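Local coordinates for lipoate-protein ligase 1 (Plasmodium falciparum, PDB 5T8U) that belongs to the lipoyl protein ligase A/B family and holds lipoic acid in a pocket of its catalytic domain, at residues Gln20-Asn25 / Val99-Gly104; Arg63-Gly68 / Lys80-Asp85; Val106-Leu111 / Lys150-Ala155. All coordinates share one frame; numbering follows the deposited sequence.

Read together, the three contacts illustrate how a small sheet and a large one share a ligand pocket. Contacts 1 and 2, whose centres lie about 11 Å apart, meet through the small sheet, where strand 99-101 pairs antiparallel with strand 64-66 and V99 N lies 2.9 Å from I66 O, a probable hydrogen bond. The centre of contact 3 is about 13 Å from that of contact 1; the two touch where H101 NE2 packs 3.3 Å from C107 SG, and both reach lipoic acid. Contact 2 stands further back: its centre is about 20 Å from that of contact 3, and the side chain of I65 is about 10 Å from the ligand.

Contact 1: residues Gln20-Asn25 / Val99-Gly104; sequences QNIHFN and VYHDLG. With LPA (lipoic acid), chain C.
The helix turn that brings I22 against H101 is opened by a capping bond: N21 OD1, at the N-cap, accepts from F24 N at 2.8 Å, on a lone pair in the carbonyl plane. That bond ties down the first turn of helix 22-34, and with it the isoleucine that begins the turn. I22 CD1 then comes obliquely to the H101 ring, nearest its CD2 at 4.3 Å, a light apolar touch. Its own strand helps to set the rotation of the ring. H101 ND1 donates to Y100 O with an N-H...O angle of 156°, the acceptor close to the imidazole plane while the donor sits well above the plane of the carbonyl. With CG anti to the carbonyl carbon (chi1 -81°), the far edge of the ring is delivered to lipoic acid, where NE2 lies 3.5 Å from S8, near the ring plane. V99, two residues earlier on the strand, adds CG2 against C5 of the ligand at 3.6 Å.

At the other end of the contact the packing is of a different kind. Q20 and L103 cross at about a right angle, and methyl CD2 of L103 is set against the flat amide, 3.3 Å from Q20 NE2 and almost as near CD. An Asx turn spans D102 to G104, with L103 in its middle: D102 OD1 accepts from G104 N at 2.8 Å, met from above the carboxylate plane. The backbone carbonyl of L103 is bonded in turn to R60. A capped helix start thus packs on the same side of the strand as the ligand, with I22 flanking H101, a residue of the lipoic acid pocket, within the lipoyl protein ligase A/B catalytic domain.

Contact 2: residues Arg63-Gly68 / Lys80-Asp85; sequences RSIIIG and KNIKED
Strand-on-helix packing joins I65 to I82 here, with a single polar bond from R63 to D85 at its exposed edge. The strand, 64-66, is the middle one of a three-stranded sheet; the helix, 79-84, lies on the connection that leads from it to its parallel neighbour 88-90, so the contact belongs to a beta-alpha-beta crossover. In the buried part two branched side chains meet through one atom each: I82 CD1 reaches I65 CG1 at 3.8 Å, the side chains crossing obliquely. The I82 chain is extended beyond CG1 (chi2 -176°), which carries its terminal methyl forward to the strand. Y181 of helix 178-181 and V87 touch both isoleucines and extend the apolar layer, while I22 of helix 22-34 packs against S64 and I66 on the strand.

Toward solvent, R63 bends at its third torsion and presents the edge of its guanidinium group to the backbone of D85. NH1 donates to D85 O at 2.6 Å, with an N-H...O angle of 153°. The carbonyl oxygen lies nearly in the guanidinium plane and is approached almost head-on, along the C=O axis. D85 itself is tied back to the helix, its N donating to N81 O at 2.9 Å. Its carboxylate looks to another partner, OD2 being bonded to Y181 OH; R63 NH1 stays 5.9 Å from D85 OD2, too far for a salt bridge. The arginine therefore grips the main chain rather than the acid, and its positive charge would probably polarise that carbonyl, with the nearby carboxylate adding only a longer-range attraction.

Contact 3: residues Val106-Leu111 / Lys150-Ala155; sequences VCFTFL and KCSGSA. With LPA (lipoic acid), chain C.
F108 meets S152 and S154 with the edge of its ring, and this is the close-packed part of the contact. S154 OG lies 3.5 Å from F108 CZ and S152 OG 3.9 Å from CE2, both near the ring plane. With its CG between the backbone N and the carbonyl carbon (chi1 64°), the phenylalanine swings its ring across to the second strand. Both buried hydroxyls are engaged by other groups, S152 OG with T168 O and S154 OG with H165 NE2, and the ring edge simply lies beside them.

Along the lipoic acid pocket the two segments are further apart and both reach the ligand. C107 SG is 4.0 Å from C8, and G153 O is 3.3 Å from C4. At the more open end, partly exposed K150 bends through its second and third torsions and donates from NZ to O1 at 2.8 Å. Just beyond it, C151 and S152 form a classic beta bulge opposite I144.

Strand 162-170 runs between the two in the large sheet, antiparallel to each; F108 packs on its I169 and against I124 of helix 117-132, whose F121 touches S154.

Contact 1: residues Gln20-Asn25 / Val99-Gly104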
loop_
_atom_site.group_PDB
_atom_site.type_symbol
_atom_site.label_atom_id
_atom_site.label_comp_id
_atom_site.label_asym_id
_atom_site.label_seq_id
_atom_site.Cartn_x
_atom_site.Cartn_y
_atom_site.Cartn_z
ATOM N N GLN A 20 4.191 -12.251 12.255
ATOM C CA GLN A 20 2.912 -12.408 11.573
ATOM C C GLN A 20 1.855 -11.442 12.100
ATOM O O GLN A 20 0.657 -11.696 11.937
ATOM C CB GLN A 20 2.423 -13.853 11.696
ATOM C CG GLN A 20 3.393 -14.870 11.108
ATOM C CD GLN A 20 2.902 -16.298 11.239
ATOM O OE1 GLN A 20 2.108 -16.616 12.124
ATOM N NE2 GLN A 20 3.368 -17.166 10.348
ATOM N N ASN A 21 2.267 -10.340 12.721
ATOM C CA ASN A 21 1.345 -9.320 13.200
ATOM C C ASN A 21 1.292 -8.180 12.192
ATOM O O ASN A 21 2.333 -7.649 11.793
ATOM C CB ASN A 21 1.771 -8.796 14.572
ATOM C CG ASN A 21 0.859 -7.699 15.086
ATOM O OD1 ASN A 21 1.097 -6.516 14.845
ATOM N ND2 ASN A 21 -0.196 -8.087 15.793
ATOM N N ILE A 22 0.076 -7.808 11.784
ATOM C CA ILE A 22 -0.081 -6.793 10.744
ATOM C C ILE A 22 0.533 -5.471 11.187
ATOM O O ILE A 22 1.202 -4.787 10.403
ATOM C CB ILE A 22 -1.568 -6.636 10.366
ATOM C CG1 ILE A 22 -1.743 -5.582 9.268
ATOM C CG2 ILE A 22 -2.413 -6.268 11.585
ATOM C CD1 ILE A 22 -1.016 -5.900 7.974
ATOM N N HIS A 23 0.319 -5.086 12.448
ATOM C CA HIS A 23 0.875 -3.829 12.938
ATOM C C HIS A 23 2.395 -3.888 12.996
ATOM O O HIS A 23 3.076 -2.913 12.657
ATOM C CB HIS A 23 0.300 -3.501 14.315
ATOM C CG HIS A 23 -1.196 -3.464 14.349
ATOM N ND1 HIS A 23 -1.931 -4.013 15.378
ATOM C CD2 HIS A 23 -2.094 -2.943 13.480
ATOM C CE1 HIS A 23 -3.218 -3.832 15.140
ATOM N NE2 HIS A 23 -3.344 -3.185 13.994
ATOM N N PHE A 24 2.943 -5.028 13.420
ATOM C CA PHE A 24 4.391 -5.174 13.507
ATOM C C PHE A 24 5.032 -5.062 12.129
ATOM O O PHE A 24 5.976 -4.287 11.927
ATOM C CB PHE A 24 4.736 -6.514 14.159
ATOM C CG PHE A 24 6.167 -6.627 14.594
ATOM C CD1 PHE A 24 6.549 -6.233 15.865
ATOM C CD2 PHE A 24 7.129 -7.126 13.734
ATOM C CE1 PHE A 24 7.863 -6.335 16.270
ATOM C CE2 PHE A 24 8.447 -7.231 14.134
ATOM C CZ PHE A 24 8.814 -6.834 15.404
ATOM N N ASN A 25 4.521 -5.827 11.162
ATOM C CA ASN A 25 5.101 -5.813 9.822
ATOM C C ASN A 25 4.890 -4.469 9.137
ATOM O O ASN A 25 5.756 -4.010 8.385
ATOM C CB ASN A 25 4.508 -6.938 8.977
ATOM C CG ASN A 25 4.907 -8.311 9.474
ATOM O OD1 ASN A 25 5.985 -8.487 10.039
ATOM N ND2 ASN A 25 4.040 -9.294 9.259
ATOM N N VAL A 99 -8.847 -4.686 2.551
ATOM C CA VAL A 99 -8.475 -6.042 2.176
ATOM C C VAL A 99 -8.327 -6.886 3.434
ATOM O O VAL A 99 -8.162 -6.376 4.545
ATOM C CB VAL A 99 -7.172 -6.082 1.348
ATOM C CG1 VAL A 99 -7.365 -5.360 0.019
ATOM C CG2 VAL A 99 -6.021 -5.472 2.132
ATOM N N TYR A 100 -8.382 -8.200 3.235
ATOM C CA TYR A 100 -8.263 -9.179 4.303
ATOM C C TYR A 100 -6.972 -9.966 4.129
ATOM O O TYR A 100 -6.559 -10.256 3.003
ATOM C CB TYR A 100 -9.465 -10.126 4.289
ATOM C CG TYR A 100 -9.392 -11.278 5.265
ATOM C CD1 TYR A 100 -9.734 -11.113 6.600
ATOM C CD2 TYR A 100 -9.006 -12.541 4.841
ATOM C CE1 TYR A 100 -9.678 -12.168 7.488
ATOM C CE2 TYR A 100 -8.947 -13.604 5.722
ATOM C CZ TYR A 100 -9.286 -13.412 7.043
ATOM O OH TYR A 100 -9.232 -14.463 7.928
ATOM N N HIS A 101 -6.341 -10.309 5.248
ATOM C CA HIS A 101 -5.079 -11.032 5.245
ATOM C C HIS A 101 -5.182 -12.256 6.139
ATOM O O HIS A 101 -5.907 -12.257 7.137
ATOM C CB HIS A 101 -3.918 -10.159 5.741
ATOM C CG HIS A 101 -3.361 -9.233 4.705
ATOM N ND1 HIS A 101 -3.881 -9.130 3.433
ATOM C CD2 HIS A 101 -2.321 -8.367 4.758
ATOM C CE1 HIS A 101 -3.186 -8.240 2.747
ATOM N NE2 HIS A 101 -2.235 -7.762 3.528
ATOM N N ASP A 102 -4.452 -13.300 5.763
ATOM C CA ASP A 102 -4.201 -14.436 6.638
ATOM C C ASP A 102 -2.952 -15.141 6.125
ATOM O O ASP A 102 -2.329 -14.709 5.152
ATOM C CB ASP A 102 -5.412 -15.375 6.708
ATOM C CG ASP A 102 -5.694 -16.077 5.393
ATOM O OD1 ASP A 102 -4.889 -15.949 4.447
ATOM O OD2 ASP A 102 -6.734 -16.763 5.302
ATOM N N LEU A 103 -2.593 -16.243 6.781
ATOM C CA LEU A 103 -1.381 -16.959 6.408
ATOM C C LEU A 103 -1.467 -17.591 5.024
ATOM O O LEU A 103 -0.450 -18.087 4.527
ATOM C CB LEU A 103 -1.069 -18.028 7.455
ATOM C CG LEU A 103 -0.768 -17.483 8.854
ATOM C CD1 LEU A 103 -0.630 -18.617 9.857
ATOM C CD2 LEU A 103 0.490 -16.624 8.850
ATOM N N GLY A 104 -2.636 -17.580 4.390
ATOM C CA GLY A 104 -2.774 -18.097 3.047
ATOM C C GLY A 104 -2.364 -17.145 1.948
ATOM O O GLY A 104 -2.533 -17.471 0.770
HETATM C C1 LPA C . -6.318 -2.842 -3.675
HETATM O O1 LPA C . -6.826 -3.881 -4.172
HETATM C C2 LPA C . -4.862 -2.851 -3.216
HETATM O O2 LPA C . -7.009 -1.795 -3.561
HETATM C C3 LPA C . -4.731 -3.749 -1.989
HETATM C C4 LPA C . -3.392 -3.499 -1.298
HETATM C C5 LPA C . -3.415 -4.172 0.074
HETATM C C6 LPA C . -2.252 -3.868 0.798
HETATM S S6 LPA C . -2.514 -4.071 2.303
HETATM C C7 LPA C . -0.791 -5.110 0.313
HETATM C C8 LPA C . 0.029 -5.466 1.633
HETATM S S8 LPA C . -0.825 -4.640 3.028
#

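Contact 2: residues Arg63-Gly68 / Lys80-Asp85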
loop_
_atom_site.group_PDB
_atom_site.type_symbol
_atom_site.label_atom_id
_atom_site.label_comp_id
_atom_site.label_asym_id
_atom_site.label_seq_id
_atom_site.Cartn_x
_atom_site.Cartn_y
_atom_site.Cartn_z
ATOM N N ARG A 63 -4.928 -13.359 10.499
ATOM C CA ARG A 63 -6.251 -12.864 10.134
ATOM C C ARG A 63 -6.373 -11.378 10.453
ATOM O O ARG A 63 -6.330 -10.980 11.621
ATOM C CB ARG A 63 -7.319 -13.671 10.873
ATOM C CG ARG A 63 -7.239 -15.167 10.576
ATOM C CD ARG A 63 -8.294 -15.984 11.305
ATOM N NE ARG A 63 -7.976 -16.164 12.722
ATOM C CZ ARG A 63 -8.685 -15.680 13.740
ATOM N NH1 ARG A 63 -9.789 -14.973 13.536
ATOM N NH2 ARG A 63 -8.287 -15.915 14.984
ATOM N N SER A 64 -6.527 -10.557 9.413
ATOM C CA SER A 64 -6.506 -9.112 9.590
ATOM C C SER A 64 -7.375 -8.436 8.538
ATOM O O SER A 64 -7.658 -8.997 7.476
ATOM C CB SER A 64 -5.077 -8.562 9.505
ATOM O OG SER A 64 -4.188 -9.323 10.303
ATOM N N ILE A 65 -7.795 -7.213 8.858
ATOM C CA ILE A 65 -8.447 -6.305 7.920
ATOM C C ILE A 65 -7.603 -5.041 7.867
ATOM O O ILE A 65 -7.406 -4.378 8.894
ATOM C CB ILE A 65 -9.889 -5.969 8.335
ATOM C CG1 ILE A 65 -10.723 -7.240 8.518
ATOM C CG2 ILE A 65 -10.545 -5.043 7.305
ATOM C CD1 ILE A 65 -10.930 -8.039 7.250
ATOM N N ILE A 66 -7.100 -4.709 6.681
ATOM C CA ILE A 66 -6.309 -3.503 6.472
ATOM C C ILE A 66 -7.122 -2.579 5.578
ATOM O O ILE A 66 -7.521 -2.963 4.471
ATOM C CB ILE A 66 -4.934 -3.817 5.866
ATOM C CG1 ILE A 66 -4.201 -4.857 6.721
ATOM C CG2 ILE A 66 -4.090 -2.553 5.792
ATOM C CD1 ILE A 66 -4.515 -6.305 6.376
ATOM N N ILE A 67 -7.361 -1.361 6.057
ATOM C CA ILE A 67 -8.366 -0.478 5.477
ATOM C C ILE A 67 -7.762 0.356 4.354
ATOM O O ILE A 67 -8.011 0.099 3.171
ATOM C CB ILE A 67 -8.981 0.422 6.566
ATOM C CG1 ILE A 67 -9.610 -0.430 7.671
ATOM C CG2 ILE A 67 -10.026 1.339 5.970
ATOM C CD1 ILE A 67 -10.028 0.357 8.897
ATOM N N GLY A 68 -6.973 1.363 4.715
ATOM C CA GLY A 68 -6.479 2.330 3.753
ATOM C C GLY A 68 -6.430 3.718 4.355
ATOM O O GLY A 68 -7.311 4.088 5.137
ATOM N N LYS A 80 -18.646 -5.811 13.929
ATOM C CA LYS A 80 -19.198 -6.789 14.862
ATOM C C LYS A 80 -18.601 -8.172 14.628
ATOM O O LYS A 80 -18.118 -8.823 15.562
ATOM C CB LYS A 80 -20.721 -6.830 14.731
ATOM N N ASN A 81 -18.624 -8.637 13.377
ATOM C CA ASN A 81 -18.091 -9.960 13.075
ATOM C C ASN A 81 -16.576 -10.000 13.204
ATOM O O ASN A 81 -16.009 -11.057 13.504
ATOM C CB ASN A 81 -18.518 -10.382 11.672
ATOM C CG ASN A 81 -20.017 -10.323 11.489
ATOM O OD1 ASN A 81 -20.715 -9.647 12.243
ATOM N ND2 ASN A 81 -20.524 -11.034 10.492
ATOM N N ILE A 82 -15.906 -8.868 12.990
ATOM C CA ILE A 82 -14.459 -8.832 13.151
ATOM C C ILE A 82 -14.095 -9.090 14.604
ATOM O O ILE A 82 -13.288 -9.974 14.914
ATOM C CB ILE A 82 -13.899 -7.490 12.657
ATOM C CG1 ILE A 82 -14.244 -7.290 11.183
ATOM C CG2 ILE A 82 -12.399 -7.426 12.878
ATOM C CD1 ILE A 82 -13.659 -6.039 10.598
ATOM N N LYS A 83 -14.695 -8.327 15.519
ATOM C CA LYS A 83 -14.428 -8.522 16.939
ATOM C C LYS A 83 -14.882 -9.902 17.396
ATOM O O LYS A 83 -14.207 -10.551 18.203
ATOM C CB LYS A 83 -15.121 -7.432 17.756
ATOM N N GLU A 84 -16.027 -10.366 16.889
ATOM C CA GLU A 84 -16.519 -11.685 17.272
ATOM C C GLU A 84 -15.553 -12.782 16.841
ATOM O O GLU A 84 -15.373 -13.775 17.555
ATOM C CB GLU A 84 -17.904 -11.920 16.668
ATOM C CG GLU A 84 -18.590 -13.193 17.139
ATOM C CD GLU A 84 -18.932 -13.158 18.616
ATOM O OE1 GLU A 84 -18.687 -14.168 19.309
ATOM O OE2 GLU A 84 -19.448 -12.120 19.084
ATOM N N ASP A 85 -14.925 -12.621 15.679
ATOM C CA ASP A 85 -14.009 -13.619 15.141
ATOM C C ASP A 85 -12.555 -13.364 15.516
ATOM O O ASP A 85 -11.675 -14.100 15.056
ATOM C CB ASP A 85 -14.137 -13.681 13.617
ATOM C CG ASP A 85 -15.438 -14.310 13.169
ATOM O OD1 ASP A 85 -16.381 -14.369 13.985
ATOM O OD2 ASP A 85 -15.516 -14.755 12.005
#

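Contact 3: residues Val106-Leu111 / Lys150-Ala155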
loop_
_atom_site.group_PDB
_atom_site.type_symbol
_atom_site.label_atom_id
_atom_site.label_comp_id
_atom_site.label_asym_id
_atom_site.label_seq_id
_atom_site.Cartn_x
_atom_site.Cartn_y
_atom_site.Cartn_z
ATOM N N VAL A 106 0.671 -13.974 0.690
ATOM C CA VAL A 106 1.969 -13.351 0.880
ATOM C C VAL A 106 1.824 -11.852 0.651
ATOM O O VAL A 106 0.903 -11.381 -0.023
ATOM C CB VAL A 106 3.031 -13.960 -0.066
ATOM C CG1 VAL A 106 4.425 -13.424 0.246
ATOM C CG2 VAL A 106 3.012 -15.482 0.023
ATOM N N CYS A 107 2.744 -11.087 1.233
ATOM C CA CYS A 107 2.804 -9.642 1.057
ATOM C C CYS A 107 4.209 -9.259 0.617
ATOM O O CYS A 107 5.192 -9.629 1.271
ATOM C CB CYS A 107 2.440 -8.895 2.347
ATOM S SG CYS A 107 0.742 -9.144 2.918
ATOM N N PHE A 108 4.294 -8.515 -0.484
ATOM C CA PHE A 108 5.559 -8.067 -1.043
ATOM C C PHE A 108 5.643 -6.549 -0.971
ATOM O O PHE A 108 4.632 -5.848 -1.081
ATOM C CB PHE A 108 5.719 -8.528 -2.499
ATOM C CG PHE A 108 4.705 -7.936 -3.440
ATOM C CD1 PHE A 108 4.961 -6.743 -4.094
ATOM C CD2 PHE A 108 3.500 -8.575 -3.674
ATOM C CE1 PHE A 108 4.033 -6.194 -4.963
ATOM C CE2 PHE A 108 2.567 -8.033 -4.543
ATOM C CZ PHE A 108 2.835 -6.841 -5.187
ATOM N N THR A 109 6.863 -6.045 -0.790
ATOM C CA THR A 109 7.112 -4.609 -0.701
ATOM C C THR A 109 8.372 -4.295 -1.496
ATOM O O THR A 109 9.477 -4.664 -1.084
ATOM C CB THR A 109 7.261 -4.159 0.752
ATOM O OG1 THR A 109 6.073 -4.487 1.482
ATOM C CG2 THR A 109 7.509 -2.653 0.835
ATOM N N PHE A 110 8.203 -3.622 -2.631
ATOM C CA PHE A 110 9.326 -3.141 -3.422
ATOM C C PHE A 110 9.636 -1.700 -3.034
ATOM O O PHE A 110 8.736 -0.853 -3.007
ATOM C CB PHE A 110 9.014 -3.218 -4.917
ATOM C CG PHE A 110 8.873 -4.616 -5.442
ATOM C CD1 PHE A 110 9.991 -5.349 -5.806
ATOM C CD2 PHE A 110 7.624 -5.192 -5.589
ATOM C CE1 PHE A 110 9.864 -6.634 -6.297
ATOM C CE2 PHE A 110 7.492 -6.477 -6.081
ATOM C CZ PHE A 110 8.615 -7.199 -6.434
ATOM N N LEU A 111 10.902 -1.428 -2.730
ATOM C CA LEU A 111 11.372 -0.068 -2.497
ATOM C C LEU A 111 12.414 0.267 -3.551
ATOM O O LEU A 111 13.304 -0.546 -3.828
ATOM C CB LEU A 111 11.965 0.100 -1.095
ATOM C CG LEU A 111 11.110 -0.386 0.074
ATOM C CD1 LEU A 111 11.822 -0.115 1.386
ATOM C CD2 LEU A 111 9.745 0.280 0.063
ATOM N N LYS A 150 -8.832 -11.570 -9.882
ATOM C CA LYS A 150 -7.780 -10.974 -9.070
ATOM C C LYS A 150 -7.027 -12.045 -8.292
ATOM O O LYS A 150 -7.633 -12.874 -7.606
ATOM C CB LYS A 150 -8.377 -9.951 -8.103
ATOM C CG LYS A 150 -7.362 -8.962 -7.547
ATOM C CD LYS A 150 -7.719 -8.489 -6.141
ATOM C CE LYS A 150 -7.803 -6.973 -6.060
ATOM N NZ LYS A 150 -7.788 -6.487 -4.651
ATOM N N CYS A 151 -5.697 -12.029 -8.406
ATOM C CA CYS A 151 -4.836 -12.837 -7.554
ATOM C C CYS A 151 -3.820 -12.007 -6.786
ATOM O O CYS A 151 -3.134 -12.555 -5.914
ATOM C CB CYS A 151 -4.092 -13.900 -8.380
ATOM S SG CYS A 151 -2.636 -13.297 -9.258
ATOM N N SER A 152 -3.702 -10.714 -7.079
ATOM C CA SER A 152 -2.796 -9.838 -6.352
ATOM C C SER A 152 -3.340 -8.417 -6.394
ATOM O O SER A 152 -4.017 -8.025 -7.348
ATOM C CB SER A 152 -1.377 -9.889 -6.932
ATOM O OG SER A 152 -0.650 -8.714 -6.621
ATOM N N GLY A 153 -3.038 -7.650 -5.347
ATOM C CA GLY A 153 -3.522 -6.282 -5.254
ATOM C C GLY A 153 -2.510 -5.345 -4.627
ATOM O O GLY A 153 -2.055 -5.584 -3.505
ATOM N N SER A 154 -2.161 -4.268 -5.325
ATOM C CA SER A 154 -1.038 -3.427 -4.940
ATOM C C SER A 154 -1.490 -2.033 -4.522
ATOM O O SER A 154 -2.611 -1.598 -4.799
ATOM C CB SER A 154 -0.035 -3.317 -6.092
ATOM O OG SER A 154 0.451 -4.595 -6.465
ATOM N N ALA A 155 -0.581 -1.339 -3.837
ATOM C CA ALA A 155 -0.771 0.051 -3.451
ATOM C C ALA A 155 0.601 0.702 -3.348
ATOM O O ALA A 155 1.622 0.023 -3.200
ATOM C CB ALA A 155 -1.540 0.178 -2.130
HETATM C C1 LPA C . -6.318 -2.842 -3.675
HETATM O O1 LPA C . -6.826 -3.881 -4.172
HETATM C C2 LPA C . -4.862 -2.851 -3.216
HETATM O O2 LPA C . -7.009 -1.795 -3.561
HETATM C C3 LPA C . -4.731 -3.749 -1.989
HETATM C C4 LPA C . -3.392 -3.499 -1.298
HETATM C C5 LPA C . -3.415 -4.172 0.074
HETATM C C6 LPA C . -2.252 -3.868 0.798
HETATM S S6 LPA C . -2.514 -4.071 2.303
HETATM C C7 LPA C . -0.791 -5.110 0.313
HETATM C C8 LPA C . 0.029 -5.466 1.633
HETATM S S8 LPA C . -0.825 -4.640 3.028
#